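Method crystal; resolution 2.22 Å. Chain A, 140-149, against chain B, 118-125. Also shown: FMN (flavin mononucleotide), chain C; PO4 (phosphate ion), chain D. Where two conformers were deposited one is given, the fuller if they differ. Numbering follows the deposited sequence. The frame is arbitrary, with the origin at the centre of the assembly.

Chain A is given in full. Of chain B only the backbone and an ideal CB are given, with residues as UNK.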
# COMPACT_ATOMS: atom_id res chain seq x y z
N ALA A 140 1.99 5.25 20.34
CA ALA A 140 2.12 4.40 21.52
C ALA A 140 3.57 3.93 21.66
O ALA A 140 4.29 3.77 20.67
CB ALA A 140 1.18 3.20 21.43
N ILE A 141 3.99 3.72 22.90
CA ILE A 141 5.32 3.21 23.21
C ILE A 141 5.21 1.70 23.38
O ILE A 141 4.68 1.21 24.38
CB ILE A 141 5.91 3.88 24.45
CG1 ILE A 141 6.12 5.38 24.20
CG2 ILE A 141 7.23 3.24 24.83
CD1 ILE A 141 5.18 6.28 24.98
N VAL A 142 5.70 0.95 22.40
CA VAL A 142 5.56 -0.50 22.38
C VAL A 142 6.79 -1.09 23.05
O VAL A 142 7.91 -0.97 22.53
CB VAL A 142 5.38 -1.03 20.96
CG1 VAL A 142 5.35 -2.55 20.97
CG2 VAL A 142 4.09 -0.47 20.34
N MET A 143 6.59 -1.73 24.19
CA MET A 143 7.68 -2.04 25.11
C MET A 143 7.52 -3.45 25.69
O MET A 143 7.25 -3.62 26.88
CB MET A 143 7.71 -1.00 26.24
CG MET A 143 9.05 -0.83 26.88
SD MET A 143 8.94 0.46 28.12
CE MET A 143 10.67 0.58 28.57
N PRO A 144 7.69 -4.48 24.86
CA PRO A 144 7.69 -5.85 25.41
C PRO A 144 8.77 -6.00 26.47
O PRO A 144 9.87 -5.44 26.33
CB PRO A 144 7.99 -6.73 24.18
CG PRO A 144 8.44 -5.80 23.10
CD PRO A 144 7.84 -4.46 23.40
N PRO A 145 8.49 -6.73 27.54
CA PRO A 145 9.48 -6.86 28.62
C PRO A 145 10.66 -7.71 28.19
O PRO A 145 10.63 -8.94 28.27
CB PRO A 145 8.69 -7.51 29.76
CG PRO A 145 7.59 -8.29 29.07
CD PRO A 145 7.26 -7.50 27.81
N ILE A 146 11.71 -7.06 27.70
CA ILE A 146 12.90 -7.73 27.20
C ILE A 146 14.09 -7.28 28.03
O ILE A 146 14.75 -6.28 27.69
CB ILE A 146 13.11 -7.45 25.70
CG1 ILE A 146 11.78 -7.63 24.96
CG2 ILE A 146 14.16 -8.38 25.13
CD1 ILE A 146 11.85 -7.33 23.48
N PRO A 147 14.40 -7.97 29.12
CA PRO A 147 15.50 -7.53 29.98
C PRO A 147 16.83 -7.54 29.24
O PRO A 147 17.06 -8.32 28.31
CB PRO A 147 15.49 -8.56 31.12
CG PRO A 147 14.69 -9.71 30.62
CD PRO A 147 13.70 -9.15 29.65
N ALA A 148 17.70 -6.61 29.63
CA ALA A 148 19.10 -6.60 29.25
C ALA A 148 19.94 -7.16 30.40
O ALA A 148 19.43 -7.43 31.49
CB ALA A 148 19.55 -5.19 28.89
N PHE A 149 21.23 -7.33 30.15
CA PHE A 149 22.12 -7.94 31.13
C PHE A 149 23.41 -7.15 31.34
O PHE A 149 24.32 -7.66 32.00
CB PHE A 149 22.44 -9.39 30.74
CG PHE A 149 21.24 -10.30 30.77
CD1 PHE A 149 20.36 -10.34 29.70
CD2 PHE A 149 21.00 -11.12 31.86
CE1 PHE A 149 19.25 -11.18 29.72
CE2 PHE A 149 19.90 -11.96 31.89
CZ PHE A 149 19.02 -11.99 30.81
N UNK B 118 16.51 -13.18 17.31
CA UNK B 118 16.11 -12.81 18.67
C UNK B 118 16.50 -11.37 18.95
O UNK B 118 17.48 -11.09 19.65
CB UNK B 118 16.75 -13.74 19.70
N UNK B 119 15.74 -10.41 18.41
CA UNK B 119 16.09 -9.00 18.59
C UNK B 119 15.92 -8.56 20.05
O UNK B 119 14.87 -8.79 20.65
CB UNK B 119 15.23 -8.12 17.68
N UNK B 120 16.96 -7.94 20.60
CA UNK B 120 17.00 -7.52 22.00
C UNK B 120 17.05 -6.00 22.04
O UNK B 120 18.09 -5.40 21.75
CB UNK B 120 18.20 -8.13 22.73
N UNK B 121 15.93 -5.38 22.40
CA UNK B 121 15.83 -3.94 22.50
C UNK B 121 14.58 -3.61 23.31
O UNK B 121 13.62 -4.38 23.33
CB UNK B 121 15.79 -3.29 21.12
N UNK B 122 14.61 -2.46 23.97
CA UNK B 122 13.46 -2.06 24.76
C UNK B 122 13.52 -0.56 25.03
O UNK B 122 14.52 -0.07 25.57
CB UNK B 122 13.40 -2.85 26.07
N UNK B 123 12.50 0.21 24.63
CA UNK B 123 11.38 -0.22 23.78
C UNK B 123 11.80 -0.45 22.33
O UNK B 123 12.94 -0.15 21.97
CB UNK B 123 10.26 0.82 23.83
N UNK B 124 10.89 -0.99 21.52
CA UNK B 124 11.05 -1.00 20.07
C UNK B 124 10.44 0.27 19.47
O UNK B 124 9.44 0.78 19.97
CB UNK B 124 10.40 -2.25 19.46
N UNK B 125 11.06 0.77 18.40
CA UNK B 125 10.44 1.81 17.61
C UNK B 125 9.82 1.19 16.35
O UNK B 125 9.89 -0.02 16.14
CB UNK B 125 11.46 2.89 17.25
N1 FMN C . 22.07 -2.55 20.18
C2 FMN C . 20.81 -3.10 20.21
O2 FMN C . 20.15 -3.03 19.19
N3 FMN C . 20.31 -3.72 21.35
C4 FMN C . 21.11 -3.79 22.48
O4 FMN C . 20.73 -4.33 23.52
C4A FMN C . 22.38 -3.23 22.45
N5 FMN C . 23.14 -3.30 23.59
C5A FMN C . 24.40 -2.76 23.58
C6 FMN C . 25.15 -2.85 24.74
C7 FMN C . 26.42 -2.31 24.77
C7M FMN C . 27.23 -2.41 26.02
C8 FMN C . 26.94 -1.68 23.64
C8M FMN C . 28.33 -1.11 23.70
C9 FMN C . 26.19 -1.59 22.48
C9A FMN C . 24.91 -2.13 22.45
N10 FMN C . 24.14 -2.06 21.30
C10 FMN C . 22.87 -2.60 21.31
C1' FMN C . 24.67 -1.37 20.07
C2' FMN C . 25.12 -2.35 18.99
O2' FMN C . 26.19 -3.14 19.49
C3' FMN C . 25.59 -1.64 17.73
O3' FMN C . 24.47 -1.19 17.00
C4' FMN C . 26.49 -2.54 16.89
O4' FMN C . 26.86 -1.86 15.71
C5' FMN C . 25.84 -3.87 16.51
O5' FMN C . 26.66 -4.51 15.55
P FMN C . 26.58 -6.10 15.28
O1P FMN C . 27.02 -6.83 16.51
O2P FMN C . 25.14 -6.47 14.99
O3P FMN C . 27.45 -6.47 14.10
P PO4 D . 19.26 -0.04 25.84
O1 PO4 D . 20.75 0.18 25.98
O2 PO4 D . 18.65 -0.46 27.16
O3 PO4 D . 18.60 1.25 25.39
O4 PO4 D . 19.03 -1.12 24.80

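Position 118 has nothing of chain A within 5.5 Å of its ideal CB, and its extended backbone suits almost any side chain. The deposited B:Met118 makes no contact here.

Position 119 is much the same: its CB points sideways and meets nothing. A phi of -68° also admits proline, and B:Pro119 is found; its backbone O lies 4.4 Å from A:Ile146 CD1.

At 120 the CB points sideways, 4.7 Å from A:Ile146 CG2; A:Ile146 O lies to one side, FMN O4 to another, the phosphate farther off. Lysine could serve one acceptor; arginine could serve several. B:Arg120 does so: its NH1 donates to A:Ile146 O at 2.9 Å and its NH2 to FMN O4 at 2.7 Å, while its CD packs 3.5 Å from A:Ile146 CG2. A:Ala148 CB covers one face of the guanidinium, leaving the edge for these acceptors. The backbone serves too, as B:Arg120 O accepts from FMN N3 at 2.8 Å.

Position 121 points away from chain A, on the flavin and phosphate side, so a polar residue is reasonable. B:Glu121 turns back so that its OE1 accepts from the N of 122 at 2.7 Å. Its backbone O sits 3.4 Å from A:Ile146 CD1 and accepts a hydrogen bond from a water that also donates to A:Pro144 O.

Position 122 points toward chain A, its CB 4.0 Å from A:Ile146 O and 4.9 Å from A:Met143 CG. An apolar chain of medium length suits: slender methionine or shorter, branched leucine. B:Met122, extended with all three chi angles t, brings its CE 3.6 Å from A:Met143 CG, and its SD accepts a weak hydrogen bond from A:Ile146 N at 3.6 Å.

At 123 the ideal CB is only 3.2 Å from A:Val142 O, with A:Met143 CG and A:Ile141 CG2 close by. The peptide before it is cis and phi is -72°, which strongly favours proline. B:Pro123 places its CB 3.8 Å from A:Met143 CG and its CG 4.0 Å from A:Ile141 CG2.

At 124 the backbone N donates to A:Val142 O at 3.1 Å, which any residue but proline could do. The CB points sideways, but A:Pro144 and A:Ile146 offer apolar surface to a large side chain, aromatic or aliphatic. B:Phe124 (chi1 m) brings its CE2 3.6 Å from A:Pro144 CG and 3.5 Å from A:Ile146 CD1.

Position 125 points away, so chain A sets no demand; Asn, Asp, Ser or Thr often precede a helix. B:Asn125 caps a backbone N past the stretch.

Chain B 118-125: MPREMPFN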
# COMPACT_ATOMS: atom_id res chain seq x y z
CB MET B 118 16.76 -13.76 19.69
CG MET B 118 16.67 -15.21 19.26
SD MET B 118 17.00 -16.39 20.57
CE MET B 118 15.67 -16.05 21.71
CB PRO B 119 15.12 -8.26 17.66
CG PRO B 119 13.96 -9.19 17.54
CD PRO B 119 14.52 -10.58 17.60
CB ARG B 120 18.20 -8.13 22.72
CG ARG B 120 17.95 -8.61 24.16
CD ARG B 120 17.53 -7.49 25.13
NE ARG B 120 18.28 -6.26 24.94
CZ ARG B 120 17.99 -5.10 25.53
NH1 ARG B 120 16.97 -5.01 26.37
NH2 ARG B 120 18.73 -4.03 25.27
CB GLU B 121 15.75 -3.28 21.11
CG GLU B 121 15.82 -1.76 21.13
CD GLU B 121 16.97 -1.25 21.99
OE1 GLU B 121 16.77 -1.06 23.22
OE2 GLU B 121 18.07 -1.03 21.44
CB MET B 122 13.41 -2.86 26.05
CG MET B 122 12.15 -2.70 26.85
SD MET B 122 12.27 -3.58 28.43
CE MET B 122 10.76 -3.03 29.19
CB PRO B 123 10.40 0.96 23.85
CG PRO B 123 10.95 1.91 24.87
CD PRO B 123 12.41 1.63 24.99
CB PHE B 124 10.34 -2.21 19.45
CG PHE B 124 11.00 -3.53 19.72
CD1 PHE B 124 12.34 -3.73 19.43
CD2 PHE B 124 10.27 -4.60 20.23
CE1 PHE B 124 12.95 -4.95 19.66
CE2 PHE B 124 10.88 -5.82 20.46
CZ PHE B 124 12.22 -6.00 20.17
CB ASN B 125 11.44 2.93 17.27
CG ASN B 125 12.60 2.47 16.40
OD1 ASN B 125 12.47 1.61 15.53
ND2 ASN B 125 13.77 3.07 16.63
O HOH W 1 10.88 -3.92 24.05
O HOH W 2 7.09 1.91 20.07
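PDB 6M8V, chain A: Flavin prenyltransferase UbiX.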